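Long-range contacts in V-type ATPase 116 kDa subunit (Meiothermus ruber, PDB 3RRK), which probably serves as the stator subunit I (a homolog of subunit a) of a rotary proton-transporting V-type ATPase, here represented by its cytoplasmic N-terminal domain: residues E15-R24 / G306-Y314; L33-L44 / A288-A297. All blocks are in the same frame, centred on the assembly; numbering follows the deposited sequence.

Interaction 1. Residues E15-R24 / G306-Y314; sequences EKLIVAGPKR and GRLRDQIVY
With CG beside its own backbone N (chi1 -66°) and the chain extended beyond it, Glu15 lays its side chain across that of Tyr314 at about a right angle, while Tyr314 turns its ring away from its own N (chi1 -156°) to meet it. Glu15 CG comes 3.4 Å from Tyr314 CD2, and the carboxylate and ring planes stand 47° apart. Glu15 OE1 also borders a methyl of Val313; its charge has a long, weak ion pair with Lys298. With an alanine here, the Tyr314 ring would probably lose its neighbour along CD2 and be freer to turn, and Lys298 its distant, weak carboxylate partner. Beyond this end the segments form an antiparallel ladder at the edge of a four-stranded antiparallel sheet, in which 310-313 is an outermost strand beside 15-21. Ile18 and Ile312 form one hydrogen-bonded pair: Ile312 N reaches Ile18 O at 2.9 Å in the carbonyl plane, whereas Ile18 N sits above the plane of the Ile312 carbonyl. Ala20 and Asp310 form the next, with Ala20 N 3.1 Å from Asp310 O. Ile18 and Ile312 lie side by side, Ile18 CD1 against Ile312 CG2 at 3.9 Å, on the face covered by helix 224-281. On the other face Leu17 CD1 touches both Val313 CG2 and Gln311 CB, and Val19 CG1 meets the edge of the Arg309 guanidinium, 3.4 Å from Arg309 NE.

Interaction 2. Residues L33-L44 / A288-A297; sequences LQKAGVVHIDPL and ALMGWVPQKA
Leu33 O at the end of helix 26-36 accepts three backbone N-H groups, those of Ala36, Gly37 and Val38, the last from 3.0 Å, and so fixes the turn that brings the chain to segment 288-297. The positive phi of Gly37 (117°) belongs to a Schellman motif; a CB there would press on the Ala36 carbonyl O and run into Ala297 CB, which instead packs 3.5 Å from Ala36 O. Val39 and Trp292 then pair through two backbone bonds, Trp292 N lying 2.8 Å from Val39 O in the carbonyl plane. Their side chains cross at about a right angle, and His40 CB lies near Trp292 CD1. Next, Asp42 and Met290 exchange two bonds, Asp42 N to Met290 O being 2.9 Å. On the face of these residues, Leu44 CD1 rests 3.5 Å from Met290 CB; Met290 CG is anti to its backbone N (chi1 -166°), and the chain beyond bends until CE comes 4.0 Å from His40 O. On the other face Leu289 CD2 is shared by two branches: Leu33 CD1 from the helix, at 3.5 Å, and Ile41 CG2 from the strand. Gly291 lets Val38 CG1 approach its CA, where a CB would collide with that methyl. Between the Val39-Trp292 and Asp42-Met290 pairs the register slips by one residue, making a beta bulge as the chain turns a corner at His40 and 41-44 becomes an outermost strand of the antiparallel sheet in the proximal lobe.

Interactions 1 and 2 build one four-stranded antiparallel sheet, ordered 41-44, 287-293, 15-21, 310-313, so each supplies an edge strand and one of the two central strands. Their centres lie 10 Å apart. The central strands join them: Leu17 N is 2.7 Å from Gly291 O and Val19 O is 2.7 Å from Leu289 N, both probable hydrogen bonds, and Lys16 CE packs 3.5 Å from Trp292 CZ2. In sequence, 33-44 / 288-297 is nested inside the loop closed by 15-24 / 306-314, and helix 26-36 is the next element after strand 15-21. Segments from near the two ends of the modelled chain, with the long helices between them, thus meet in the same lobe.

Interaction 1. Residues E15-R24 / G306-Y314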
ATOM      1  N   GLU A  15      22.655 -29.822  24.955  1.00132.84           N
ATOM      2  CA  GLU A  15      21.319 -29.323  24.584  1.00128.55           C
ATOM      3  C   GLU A  15      20.547 -30.261  23.645  1.00121.30           C
ATOM      4  O   GLU A  15      21.089 -30.739  22.646  1.00118.02           O
ATOM      5  CB  GLU A  15      21.411 -27.935  23.935  1.00130.37           C
ATOM      6  CG  GLU A  15      21.888 -26.823  24.849  1.00133.58           C
ATOM      7  CD  GLU A  15      22.127 -25.522  24.099  1.00139.04           C
ATOM      8  OE1 GLU A  15      22.128 -25.547  22.846  1.00136.77           O
ATOM      9  OE2 GLU A  15      22.313 -24.475  24.764  1.00140.51           O
ATOM     10  N   LYS A  16      19.275 -30.497  23.961  1.00114.47           N
ATOM     11  CA  LYS A  16      18.417 -31.342  23.137  1.00104.66           C
ATOM     12  C   LYS A  16      18.140 -30.681  21.790  1.00 96.18           C
ATOM     13  O   LYS A  16      17.919 -29.477  21.722  1.00 99.25           O
ATOM     14  CB  LYS A  16      17.104 -31.654  23.864  1.00105.03           C
ATOM     15  CG  LYS A  16      16.076 -32.390  23.004  1.00114.88           C
ATOM     16  CD  LYS A  16      14.858 -32.848  23.806  1.00119.73           C
ATOM     17  CE  LYS A  16      15.190 -34.041  24.691  1.00125.59           C
ATOM     18  NZ  LYS A  16      13.991 -34.556  25.409  1.00128.97           N
ATOM     19  N   LEU A  17      18.181 -31.468  20.716  1.00 82.64           N
ATOM     20  CA  LEU A  17      17.823 -30.970  19.392  1.00 80.16           C
ATOM     21  C   LEU A  17      16.600 -31.702  18.862  1.00 85.92           C
ATOM     22  O   LEU A  17      16.465 -32.909  19.028  1.00 95.02           O
ATOM     23  CB  LEU A  17      18.976 -31.101  18.388  1.00 74.71           C
ATOM     24  CG  LEU A  17      18.569 -30.689  16.959  1.00 78.45           C
ATOM     25  CD1 LEU A  17      18.655 -29.147  16.723  1.00 57.82           C
ATOM     26  CD2 LEU A  17      19.370 -31.444  15.910  1.00 71.04           C
ATOM     27  N   ILE A  18      15.698 -30.965  18.234  1.00 86.54           N
ATOM     28  CA  ILE A  18      14.513 -31.567  17.668  1.00 82.40           C
ATOM     29  C   ILE A  18      14.399 -31.069  16.248  1.00 82.01           C
ATOM     30  O   ILE A  18      14.455 -29.873  15.998  1.00 86.17           O
ATOM     31  CB  ILE A  18      13.262 -31.209  18.475  1.00 84.24           C
ATOM     32  CG1 ILE A  18      13.480 -31.534  19.948  1.00 85.17           C
ATOM     33  CG2 ILE A  18      12.061 -31.973  17.960  1.00 80.52           C
ATOM     34  CD1 ILE A  18      12.990 -30.450  20.869  1.00 93.86           C
ATOM     35  N   VAL A  19      14.265 -31.999  15.314  1.00 77.57           N
ATOM     36  CA  VAL A  19      14.271 -31.658  13.912  1.00 80.75           C
ATOM     37  C   VAL A  19      13.118 -32.343  13.211  1.00 80.33           C
ATOM     38  O   VAL A  19      12.795 -33.485  13.516  1.00 77.30           O
ATOM     39  CB  VAL A  19      15.563 -32.123  13.250  1.00 89.71           C
ATOM     40  CG1 VAL A  19      15.638 -31.593  11.824  1.00 97.34           C
ATOM     41  CG2 VAL A  19      16.757 -31.669  14.059  1.00 93.51           C
ATOM     42  N   ALA A  20      12.500 -31.645  12.267  1.00 76.74           N
ATOM     43  CA  ALA A  20      11.443 -32.238  11.474  1.00 76.69           C
ATOM     44  C   ALA A  20      11.623 -31.872  10.001  1.00 88.04           C
ATOM     45  O   ALA A  20      12.246 -30.862   9.677  1.00 92.96           O
ATOM     46  CB  ALA A  20      10.073 -31.806  11.991  1.00 72.30           C
ATOM     47  N   GLY A  21      11.096 -32.709   9.113  1.00 83.97           N
ATOM     48  CA  GLY A  21      11.169 -32.442   7.694  1.00 90.26           C
ATOM     49  C   GLY A  21      10.187 -33.299   6.931  1.00 97.20           C
ATOM     50  O   GLY A  21       9.283 -33.903   7.512  1.00 96.07           O
ATOM     51  N   PRO A  22      10.348 -33.345   5.609  1.00103.48           N
ATOM     52  CA  PRO A  22       9.554 -34.282   4.811  1.00106.40           C
ATOM     53  C   PRO A  22      10.014 -35.696   5.111  1.00102.35           C
ATOM     54  O   PRO A  22      11.144 -35.873   5.561  1.00102.19           O
ATOM     55  CB  PRO A  22       9.909 -33.905   3.369  1.00113.14           C
ATOM     56  CG  PRO A  22      11.250 -33.222   3.468  1.00114.83           C
ATOM     57  CD  PRO A  22      11.269 -32.531   4.796  1.00108.54           C
ATOM     58  N   LYS A  23       9.156 -36.684   4.887  1.00103.14           N
ATOM     59  CA  LYS A  23       9.570 -38.074   5.047  1.00103.82           C
ATOM     60  C   LYS A  23      10.643 -38.447   4.037  1.00 93.88           C
ATOM     61  O   LYS A  23      11.502 -39.270   4.328  1.00 93.38           O
ATOM     62  CB  LYS A  23       8.383 -39.033   4.944  1.00108.43           C
ATOM     63  CG  LYS A  23       7.501 -39.031   6.173  1.00113.95           C
ATOM     64  CD  LYS A  23       6.898 -40.399   6.429  1.00117.68           C
ATOM     65  CE  LYS A  23       6.266 -40.452   7.814  1.00122.55           C
ATOM     66  NZ  LYS A  23       5.729 -41.805   8.131  1.00123.75           N
ATOM     67  N   ARG A  24      10.594 -37.832   2.858  1.00 93.80           N
ATOM     68  CA  ARG A  24      11.586 -38.083   1.817  1.00100.22           C
ATOM     69  C   ARG A  24      12.984 -38.001   2.393  1.00102.91           C
ATOM     70  O   ARG A  24      13.876 -38.740   1.981  1.00108.10           O
ATOM     71  CB  ARG A  24      11.498 -37.042   0.704  1.00110.98           C
ATOM     72  CG  ARG A  24      10.121 -36.755   0.159  1.00117.42           C
ATOM     73  CD  ARG A  24      10.204 -35.722  -0.974  1.00127.17           C
ATOM     74  NE  ARG A  24      10.732 -34.430  -0.528  1.00134.74           N
ATOM     75  CZ  ARG A  24      11.818 -33.841  -1.025  1.00139.01           C
ATOM     76  NH1 ARG A  24      12.511 -34.421  -1.997  1.00141.48           N
ATOM     77  NH2 ARG A  24      12.214 -32.665  -0.551  1.00138.37           N
ATOM     78  N   GLY A 306      19.935 -27.239   5.222  1.00166.61           N
ATOM     79  CA  GLY A 306      18.910 -27.872   4.407  1.00166.94           C
ATOM     80  C   GLY A 306      17.911 -26.919   3.764  1.00167.28           C
ATOM     81  O   GLY A 306      17.799 -26.885   2.540  1.00170.81           O
ATOM     82  N   ARG A 307      17.184 -26.165   4.591  1.00162.15           N
ATOM     83  CA  ARG A 307      16.174 -25.192   4.143  1.00154.96           C
ATOM     84  C   ARG A 307      14.751 -25.768   4.070  1.00142.00           C
ATOM     85  O   ARG A 307      13.779 -25.012   4.179  1.00131.06           O
ATOM     86  CB  ARG A 307      16.559 -24.553   2.802  1.00163.13           C
ATOM     87  CG  ARG A 307      15.638 -23.419   2.355  1.00168.39           C
ATOM     88  CD  ARG A 307      15.872 -23.026   0.888  1.00174.53           C
ATOM     89  NE  ARG A 307      17.280 -22.761   0.585  1.00177.92           N
ATOM     90  CZ  ARG A 307      17.731 -22.335  -0.594  1.00177.49           C
ATOM     91  NH1 ARG A 307      16.887 -22.114  -1.593  1.00176.90           N
ATOM     92  NH2 ARG A 307      19.029 -22.126  -0.773  1.00176.96           N
ATOM     93  N   LEU A 308      14.643 -27.092   3.886  1.00136.57           N
ATOM     94  CA  LEU A 308      13.347 -27.803   3.815  1.00125.45           C
ATOM     95  C   LEU A 308      12.869 -28.310   5.185  1.00115.27           C
ATOM     96  O   LEU A 308      11.792 -28.912   5.307  1.00 98.72           O
ATOM     97  CB  LEU A 308      13.419 -29.010   2.861  1.00120.23           C
ATOM     98  CG  LEU A 308      13.858 -28.914   1.397  1.00118.16           C
ATOM     99  CD1 LEU A 308      15.382 -28.973   1.264  1.00117.93           C
ATOM    100  CD2 LEU A 308      13.216 -30.035   0.591  1.00116.04           C
ATOM    101  N   ARG A 309      13.691 -28.063   6.201  1.00119.75           N
ATOM    102  CA  ARG A 309      13.522 -28.635   7.525  1.00123.63           C
ATOM    103  C   ARG A 309      13.549 -27.515   8.542  1.00122.43           C
ATOM    104  O   ARG A 309      14.066 -26.432   8.270  1.00128.43           O
ATOM    105  CB  ARG A 309      14.712 -29.533   7.826  1.00132.42           C
ATOM    106  CG  ARG A 309      16.007 -28.734   7.832  1.00146.75           C
ATOM    107  CD  ARG A 309      17.211 -29.549   8.257  1.00164.72           C
ATOM    108  NE  ARG A 309      17.381 -29.603   9.710  1.00177.31           N
ATOM    109  CZ  ARG A 309      18.322 -28.948  10.390  1.00184.67           C
ATOM    110  NH1 ARG A 309      19.198 -28.172   9.760  1.00186.47           N
ATOM    111  NH2 ARG A 309      18.391 -29.074  11.710  1.00186.68           N
ATOM    112  N   ASP A 310      13.015 -27.779   9.725  1.00116.79           N
ATOM    113  CA  ASP A 310      13.181 -26.843  10.830  1.00111.35           C
ATOM    114  C   ASP A 310      13.576 -27.545  12.121  1.00 97.95           C
ATOM    115  O   ASP A 310      13.044 -28.593  12.473  1.00 95.76           O
ATOM    116  CB  ASP A 310      11.943 -25.958  11.027  1.00114.44           C
ATOM    117  CG  ASP A 310      10.645 -26.696  10.767  1.00117.07           C
ATOM    118  OD1 ASP A 310      10.209 -27.486  11.634  1.00114.10           O
ATOM    119  OD2 ASP A 310      10.052 -26.468   9.693  1.00122.18           O
ATOM    120  N   GLN A 311      14.538 -26.957  12.813  1.00 91.44           N
ATOM    121  CA  GLN A 311      15.023 -27.512  14.053  1.00 87.43           C
ATOM    122  C   GLN A 311      14.540 -26.649  15.205  1.00 88.47           C
ATOM    123  O   GLN A 311      13.861 -25.649  14.994  1.00 89.02           O
ATOM    124  CB  GLN A 311      16.555 -27.542  14.038  1.00 83.19           C
ATOM    125  CG  GLN A 311      17.232 -26.236  14.483  1.00 83.09           C
ATOM    126  CD  GLN A 311      17.464 -25.251  13.338  1.00 90.12           C
ATOM    127  OE1 GLN A 311      16.932 -25.417  12.234  1.00 96.81           O
ATOM    128  NE2 GLN A 311      18.273 -24.223  13.597  1.00 83.47           N
ATOM    129  N   ILE A 312      14.869 -27.064  16.424  1.00 90.55           N
ATOM    130  CA  ILE A 312      14.911 -26.164  17.574  1.00 90.14           C
ATOM    131  C   ILE A 312      15.927 -26.709  18.565  1.00 90.91           C
ATOM    132  O   ILE A 312      15.740 -27.793  19.131  1.00 87.84           O
ATOM    133  CB  ILE A 312      13.531 -25.923  18.273  1.00 94.60           C
ATOM    134  CG1 ILE A 312      13.713 -25.005  19.487  1.00 99.43           C
ATOM    135  CG2 ILE A 312      12.881 -27.221  18.711  1.00 95.46           C
ATOM    136  CD1 ILE A 312      12.492 -24.884  20.381  1.00100.24           C
ATOM    137  N   VAL A 313      17.018 -25.970  18.744  1.00 96.66           N
ATOM    138  CA  VAL A 313      18.039 -26.362  19.704  1.00104.69           C
ATOM    139  C   VAL A 313      17.523 -26.094  21.119  1.00115.86           C
ATOM    140  O   VAL A 313      16.640 -25.258  21.322  1.00114.31           O
ATOM    141  CB  VAL A 313      19.394 -25.659  19.445  1.00100.80           C
ATOM    142  CG1 VAL A 313      20.532 -26.431  20.120  1.00105.81           C
ATOM    143  CG2 VAL A 313      19.669 -25.556  17.947  1.00 98.19           C
ATOM    144  N   TYR A 314      18.056 -26.832  22.086  1.00126.77           N
ATOM    145  CA  TYR A 314      17.600 -26.745  23.467  1.00130.44           C
ATOM    146  C   TYR A 314      16.082 -26.572  23.546  1.00114.47           C
ATOM    147  O   TYR A 314      15.325 -27.544  23.497  1.00101.76           O
ATOM    148  CB  TYR A 314      18.307 -25.597  24.190  1.00147.53           C
ATOM    149  CG  TYR A 314      18.350 -25.778  25.682  1.00161.68           C
ATOM    150  CD1 TYR A 314      17.376 -26.521  26.333  1.00166.33           C
ATOM    151  CD2 TYR A 314      19.372 -25.223  26.441  1.00168.44           C
ATOM    152  CE1 TYR A 314      17.408 -26.698  27.694  1.00170.43           C
ATOM    153  CE2 TYR A 314      19.416 -25.398  27.809  1.00172.63           C
ATOM    154  CZ  TYR A 314      18.428 -26.137  28.430  1.00174.57           C
ATOM    155  OH  TYR A 314      18.459 -26.317  29.792  1.00177.54           O
TER

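Interaction 2. Residues L33-L44 / A288-A297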
ATOM      1  N   LEU A  33      22.719 -35.276  10.406  1.00 82.26           N
ATOM      2  CA  LEU A  33      22.836 -35.117  11.846  1.00 84.95           C
ATOM      3  C   LEU A  33      23.992 -35.945  12.424  1.00 92.28           C
ATOM      4  O   LEU A  33      24.829 -35.424  13.171  1.00 91.93           O
ATOM      5  CB  LEU A  33      21.526 -35.504  12.519  1.00 86.16           C
ATOM      6  CG  LEU A  33      20.316 -34.708  12.019  1.00 94.32           C
ATOM      7  CD1 LEU A  33      19.068 -35.061  12.818  1.00 92.09           C
ATOM      8  CD2 LEU A  33      20.573 -33.198  12.056  1.00 88.62           C
ATOM      9  N   GLN A  34      24.039 -37.230  12.077  1.00 94.77           N
ATOM     10  CA  GLN A  34      25.095 -38.113  12.572  1.00100.67           C
ATOM     11  C   GLN A  34      26.473 -37.529  12.310  1.00102.49           C
ATOM     12  O   GLN A  34      27.328 -37.487  13.206  1.00 94.29           O
ATOM     13  CB  GLN A  34      25.017 -39.504  11.930  1.00101.25           C
ATOM     14  CG  GLN A  34      26.148 -40.441  12.384  1.00102.53           C
ATOM     15  CD  GLN A  34      26.152 -41.806  11.693  1.00102.33           C
ATOM     16  OE1 GLN A  34      25.825 -41.935  10.512  1.00 95.46           O
ATOM     17  NE2 GLN A  34      26.545 -42.829  12.435  1.00105.03           N
ATOM     18  N   LYS A  35      26.674 -37.077  11.074  1.00109.69           N
ATOM     19  CA  LYS A  35      27.996 -36.676  10.602  1.00115.00           C
ATOM     20  C   LYS A  35      28.332 -35.249  10.995  1.00111.34           C
ATOM     21  O   LYS A  35      29.461 -34.794  10.794  1.00109.06           O
ATOM     22  CB  LYS A  35      28.114 -36.840   9.082  1.00117.89           C
ATOM     23  CG  LYS A  35      27.520 -35.692   8.287  1.00118.43           C
ATOM     24  CD  LYS A  35      28.361 -35.388   7.053  1.00116.83           C
ATOM     25  CE  LYS A  35      28.445 -36.593   6.136  1.00112.13           C
ATOM     26  NZ  LYS A  35      29.366 -36.339   4.999  1.00112.55           N
ATOM     27  N   ALA A  36      27.347 -34.542  11.544  1.00106.16           N
ATOM     28  CA  ALA A  36      27.591 -33.218  12.089  1.00104.49           C
ATOM     29  C   ALA A  36      28.039 -33.364  13.537  1.00100.50           C
ATOM     30  O   ALA A  36      28.704 -32.485  14.085  1.00102.76           O
ATOM     31  CB  ALA A  36      26.353 -32.363  11.988  1.00109.42           C
ATOM     32  N   GLY A  37      27.673 -34.487  14.150  1.00 96.64           N
ATOM     33  CA  GLY A  37      28.123 -34.807  15.493  1.00 97.29           C
ATOM     34  C   GLY A  37      26.997 -34.912  16.502  1.00101.96           C
ATOM     35  O   GLY A  37      27.223 -34.808  17.710  1.00108.35           O
ATOM     36  N   VAL A  38      25.775 -35.109  16.017  1.00 95.26           N
ATOM     37  CA  VAL A  38      24.642 -35.307  16.913  1.00 94.37           C
ATOM     38  C   VAL A  38      24.728 -36.710  17.509  1.00 91.56           C
ATOM     39  O   VAL A  38      25.204 -37.636  16.851  1.00 95.06           O
ATOM     40  CB  VAL A  38      23.293 -35.098  16.175  1.00100.04           C
ATOM     41  CG1 VAL A  38      22.117 -35.295  17.120  1.00 95.53           C
ATOM     42  CG2 VAL A  38      23.240 -33.710  15.541  1.00 95.41           C
ATOM     43  N   VAL A  39      24.302 -36.871  18.758  1.00 89.56           N
ATOM     44  CA  VAL A  39      24.364 -38.187  19.400  1.00 91.60           C
ATOM     45  C   VAL A  39      23.048 -38.577  20.072  1.00 90.58           C
ATOM     46  O   VAL A  39      22.198 -37.727  20.345  1.00 77.03           O
ATOM     47  CB  VAL A  39      25.504 -38.287  20.444  1.00 85.80           C
ATOM     48  CG1 VAL A  39      26.844 -37.955  19.809  1.00 77.54           C
ATOM     49  CG2 VAL A  39      25.218 -37.370  21.633  1.00 87.16           C
ATOM     50  N   HIS A  40      22.905 -39.870  20.347  1.00 92.11           N
ATOM     51  CA  HIS A  40      21.662 -40.421  20.876  1.00 93.65           C
ATOM     52  C   HIS A  40      20.491 -40.021  20.010  1.00 85.96           C
ATOM     53  O   HIS A  40      19.445 -39.597  20.503  1.00 77.31           O
ATOM     54  CB  HIS A  40      21.459 -40.012  22.326  1.00101.92           C
ATOM     55  CG  HIS A  40      22.447 -40.640  23.250  1.00111.54           C
ATOM     56  ND1 HIS A  40      23.665 -40.058  23.548  1.00115.63           N
ATOM     57  CD2 HIS A  40      22.430 -41.826  23.902  1.00110.37           C
ATOM     58  CE1 HIS A  40      24.334 -40.844  24.367  1.00115.24           C
ATOM     59  NE2 HIS A  40      23.608 -41.926  24.599  1.00113.87           N
ATOM     60  N   ILE A  41      20.695 -40.178  18.707  1.00 80.44           N
ATOM     61  CA  ILE A  41      19.714 -39.792  17.713  1.00 79.29           C
ATOM     62  C   ILE A  41      18.555 -40.756  17.736  1.00 83.23           C
ATOM     63  O   ILE A  41      18.731 -41.936  17.456  1.00 80.96           O
ATOM     64  CB  ILE A  41      20.310 -39.830  16.305  1.00 76.42           C
ATOM     65  CG1 ILE A  41      21.435 -38.806  16.163  1.00 71.12           C
ATOM     66  CG2 ILE A  41      19.235 -39.569  15.272  1.00 75.72           C
ATOM     67  CD1 ILE A  41      21.980 -38.728  14.766  1.00 68.74           C
ATOM     68  N   ASP A  42      17.370 -40.247  18.065  1.00 86.36           N
ATOM     69  CA  ASP A  42      16.162 -41.061  18.099  1.00 85.21           C
ATOM     70  C   ASP A  42      15.061 -40.449  17.258  1.00 90.62           C
ATOM     71  O   ASP A  42      14.760 -39.264  17.392  1.00 96.35           O
ATOM     72  CB  ASP A  42      15.665 -41.242  19.529  1.00 92.53           C
ATOM     73  CG  ASP A  42      16.257 -42.462  20.197  1.00106.50           C
ATOM     74  OD1 ASP A  42      17.133 -42.301  21.075  1.00120.00           O
ATOM     75  OD2 ASP A  42      15.855 -43.584  19.833  1.00103.60           O
ATOM     76  N   PRO A  43      14.457 -41.259  16.376  1.00 92.64           N
ATOM     77  CA  PRO A  43      13.307 -40.794  15.600  1.00 90.14           C
ATOM     78  C   PRO A  43      12.133 -40.540  16.530  1.00 88.59           C
ATOM     79  O   PRO A  43      11.955 -41.283  17.499  1.00 84.87           O
ATOM     80  CB  PRO A  43      12.989 -41.985  14.690  1.00 82.90           C
ATOM     81  CG  PRO A  43      14.237 -42.778  14.653  1.00 90.50           C
ATOM     82  CD  PRO A  43      14.842 -42.630  16.012  1.00 92.60           C
ATOM     83  N   LEU A  44      11.357 -39.498  16.242  1.00 87.61           N
ATOM     84  CA  LEU A  44      10.133 -39.230  16.980  1.00 85.60           C
ATOM     85  C   LEU A  44       8.902 -39.493  16.108  1.00 88.76           C
ATOM     86  O   LEU A  44       8.949 -39.381  14.873  1.00 86.72           O
ATOM     87  CB  LEU A  44      10.115 -37.795  17.505  1.00 83.32           C
ATOM     88  CG  LEU A  44      11.132 -37.370  18.569  1.00 82.63           C
ATOM     89  CD1 LEU A  44      11.624 -35.960  18.305  1.00 70.57           C
ATOM     90  CD2 LEU A  44      10.548 -37.474  19.970  1.00 91.15           C
ATOM     91  N   ALA A 288      10.639 -36.697  11.866  1.00 88.32           N
ATOM     92  CA  ALA A 288      11.145 -35.915  12.991  1.00 81.26           C
ATOM     93  C   ALA A 288      12.145 -36.690  13.853  1.00 78.65           C
ATOM     94  O   ALA A 288      11.887 -37.825  14.252  1.00 81.51           O
ATOM     95  CB  ALA A 288       9.995 -35.436  13.845  1.00 89.34           C
ATOM     96  N   LEU A 289      13.277 -36.064  14.151  1.00 80.83           N
ATOM     97  CA  LEU A 289      14.328 -36.688  14.960  1.00 83.66           C
ATOM     98  C   LEU A 289      14.647 -35.886  16.233  1.00 89.05           C
ATOM     99  O   LEU A 289      14.330 -34.692  16.348  1.00 82.72           O
ATOM    100  CB  LEU A 289      15.608 -36.869  14.141  1.00 81.07           C
ATOM    101  CG  LEU A 289      15.671 -37.955  13.069  1.00 88.85           C
ATOM    102  CD1 LEU A 289      14.518 -37.844  12.086  1.00 93.55           C
ATOM    103  CD2 LEU A 289      16.995 -37.862  12.335  1.00 90.84           C
ATOM    104  N   MET A 290      15.286 -36.565  17.179  1.00 89.03           N
ATOM    105  CA  MET A 290      15.660 -35.991  18.460  1.00 83.30           C
ATOM    106  C   MET A 290      17.123 -36.343  18.662  1.00 86.54           C
ATOM    107  O   MET A 290      17.581 -37.381  18.192  1.00 95.85           O
ATOM    108  CB  MET A 290      14.825 -36.637  19.563  1.00 84.16           C
ATOM    109  CG  MET A 290      14.861 -35.923  20.892  1.00 84.61           C
ATOM    110  SD  MET A 290      14.742 -37.073  22.271  1.00163.99           S
ATOM    111  CE  MET A 290      16.387 -37.797  22.256  1.00127.45           C
ATOM    112  N   GLY A 291      17.868 -35.501  19.358  1.00 81.63           N
ATOM    113  CA  GLY A 291      19.277 -35.780  19.543  1.00 82.80           C
ATOM    114  C   GLY A 291      19.911 -34.860  20.556  1.00 91.58           C
ATOM    115  O   GLY A 291      19.291 -33.895  20.990  1.00 94.40           O
ATOM    116  N   TRP A 292      21.149 -35.163  20.937  1.00102.30           N
ATOM    117  CA  TRP A 292      21.884 -34.345  21.893  1.00103.83           C
ATOM    118  C   TRP A 292      23.171 -33.817  21.281  1.00109.47           C
ATOM    119  O   TRP A 292      23.921 -34.556  20.636  1.00117.87           O
ATOM    120  CB  TRP A 292      22.148 -35.126  23.177  1.00103.95           C
ATOM    121  CG  TRP A 292      20.878 -35.454  23.899  1.00107.42           C
ATOM    122  CD1 TRP A 292      20.061 -36.529  23.684  1.00111.28           C
ATOM    123  CD2 TRP A 292      20.262 -34.684  24.934  1.00112.30           C
ATOM    124  NE1 TRP A 292      18.978 -36.480  24.530  1.00110.52           N
ATOM    125  CE2 TRP A 292      19.079 -35.357  25.308  1.00114.33           C
ATOM    126  CE3 TRP A 292      20.597 -33.490  25.586  1.00115.31           C
ATOM    127  CZ2 TRP A 292      18.233 -34.876  26.307  1.00119.42           C
ATOM    128  CZ3 TRP A 292      19.757 -33.017  26.578  1.00116.50           C
ATOM    129  CH2 TRP A 292      18.589 -33.707  26.928  1.00119.20           C
ATOM    130  N   VAL A 293      23.406 -32.527  21.486  1.00110.49           N
ATOM    131  CA  VAL A 293      24.498 -31.814  20.843  1.00123.51           C
ATOM    132  C   VAL A 293      25.414 -31.173  21.888  1.00135.23           C
ATOM    133  O   VAL A 293      24.978 -30.312  22.651  1.00135.28           O
ATOM    134  CB  VAL A 293      23.945 -30.708  19.906  1.00110.21           C
ATOM    135  CG1 VAL A 293      25.049 -30.110  19.046  1.00109.97           C
ATOM    136  CG2 VAL A 293      22.818 -31.257  19.038  1.00109.93           C
ATOM    137  N   PRO A 294      26.688 -31.601  21.927  1.00142.77           N
ATOM    138  CA  PRO A 294      27.726 -31.043  22.806  1.00146.19           C
ATOM    139  C   PRO A 294      28.376 -29.800  22.197  1.00148.83           C
ATOM    140  O   PRO A 294      28.635 -29.779  20.995  1.00147.55           O
ATOM    141  CB  PRO A 294      28.743 -32.173  22.877  1.00149.12           C
ATOM    142  CG  PRO A 294      28.641 -32.819  21.531  1.00149.21           C
ATOM    143  CD  PRO A 294      27.192 -32.737  21.136  1.00146.22           C
ATOM    144  N   GLN A 295      28.657 -28.796  23.023  1.00153.11           N
ATOM    145  CA  GLN A 295      29.056 -27.468  22.545  1.00158.56           C
ATOM    146  C   GLN A 295      29.857 -27.400  21.236  1.00159.85           C
ATOM    147  O   GLN A 295      29.557 -26.575  20.368  1.00158.58           O
ATOM    148  CB  GLN A 295      29.773 -26.683  23.648  1.00161.88           C
ATOM    149  CG  GLN A 295      28.822 -26.007  24.614  1.00159.41           C
ATOM    150  CD  GLN A 295      27.777 -25.172  23.899  1.00157.31           C
ATOM    151  OE1 GLN A 295      26.607 -25.164  24.280  1.00153.57           O
ATOM    152  NE2 GLN A 295      28.196 -24.464  22.856  1.00158.59           N
ATOM    153  N   LYS A 296      30.873 -28.250  21.098  1.00158.22           N
ATOM    154  CA  LYS A 296      31.739 -28.204  19.920  1.00156.28           C
ATOM    155  C   LYS A 296      30.986 -28.391  18.604  1.00157.07           C
ATOM    156  O   LYS A 296      30.967 -27.498  17.753  1.00157.31           O
ATOM    157  CB  LYS A 296      32.846 -29.254  20.014  1.00153.64           C
ATOM    158  CG  LYS A 296      33.715 -29.308  18.770  1.00153.72           C
ATOM    159  CD  LYS A 296      34.752 -30.407  18.855  1.00155.08           C
ATOM    160  CE  LYS A 296      35.618 -30.435  17.610  1.00157.62           C
ATOM    161  NZ  LYS A 296      34.812 -30.651  16.378  1.00157.02           N
ATOM    162  N   ALA A 297      30.376 -29.561  18.443  1.00154.91           N
ATOM    163  CA  ALA A 297      29.690 -29.924  17.205  1.00149.12           C
ATOM    164  C   ALA A 297      28.592 -28.934  16.835  1.00143.81           C
ATOM    165  O   ALA A 297      28.246 -28.796  15.660  1.00143.35           O
ATOM    166  CB  ALA A 297      29.118 -31.336  17.312  1.00145.89           C
TER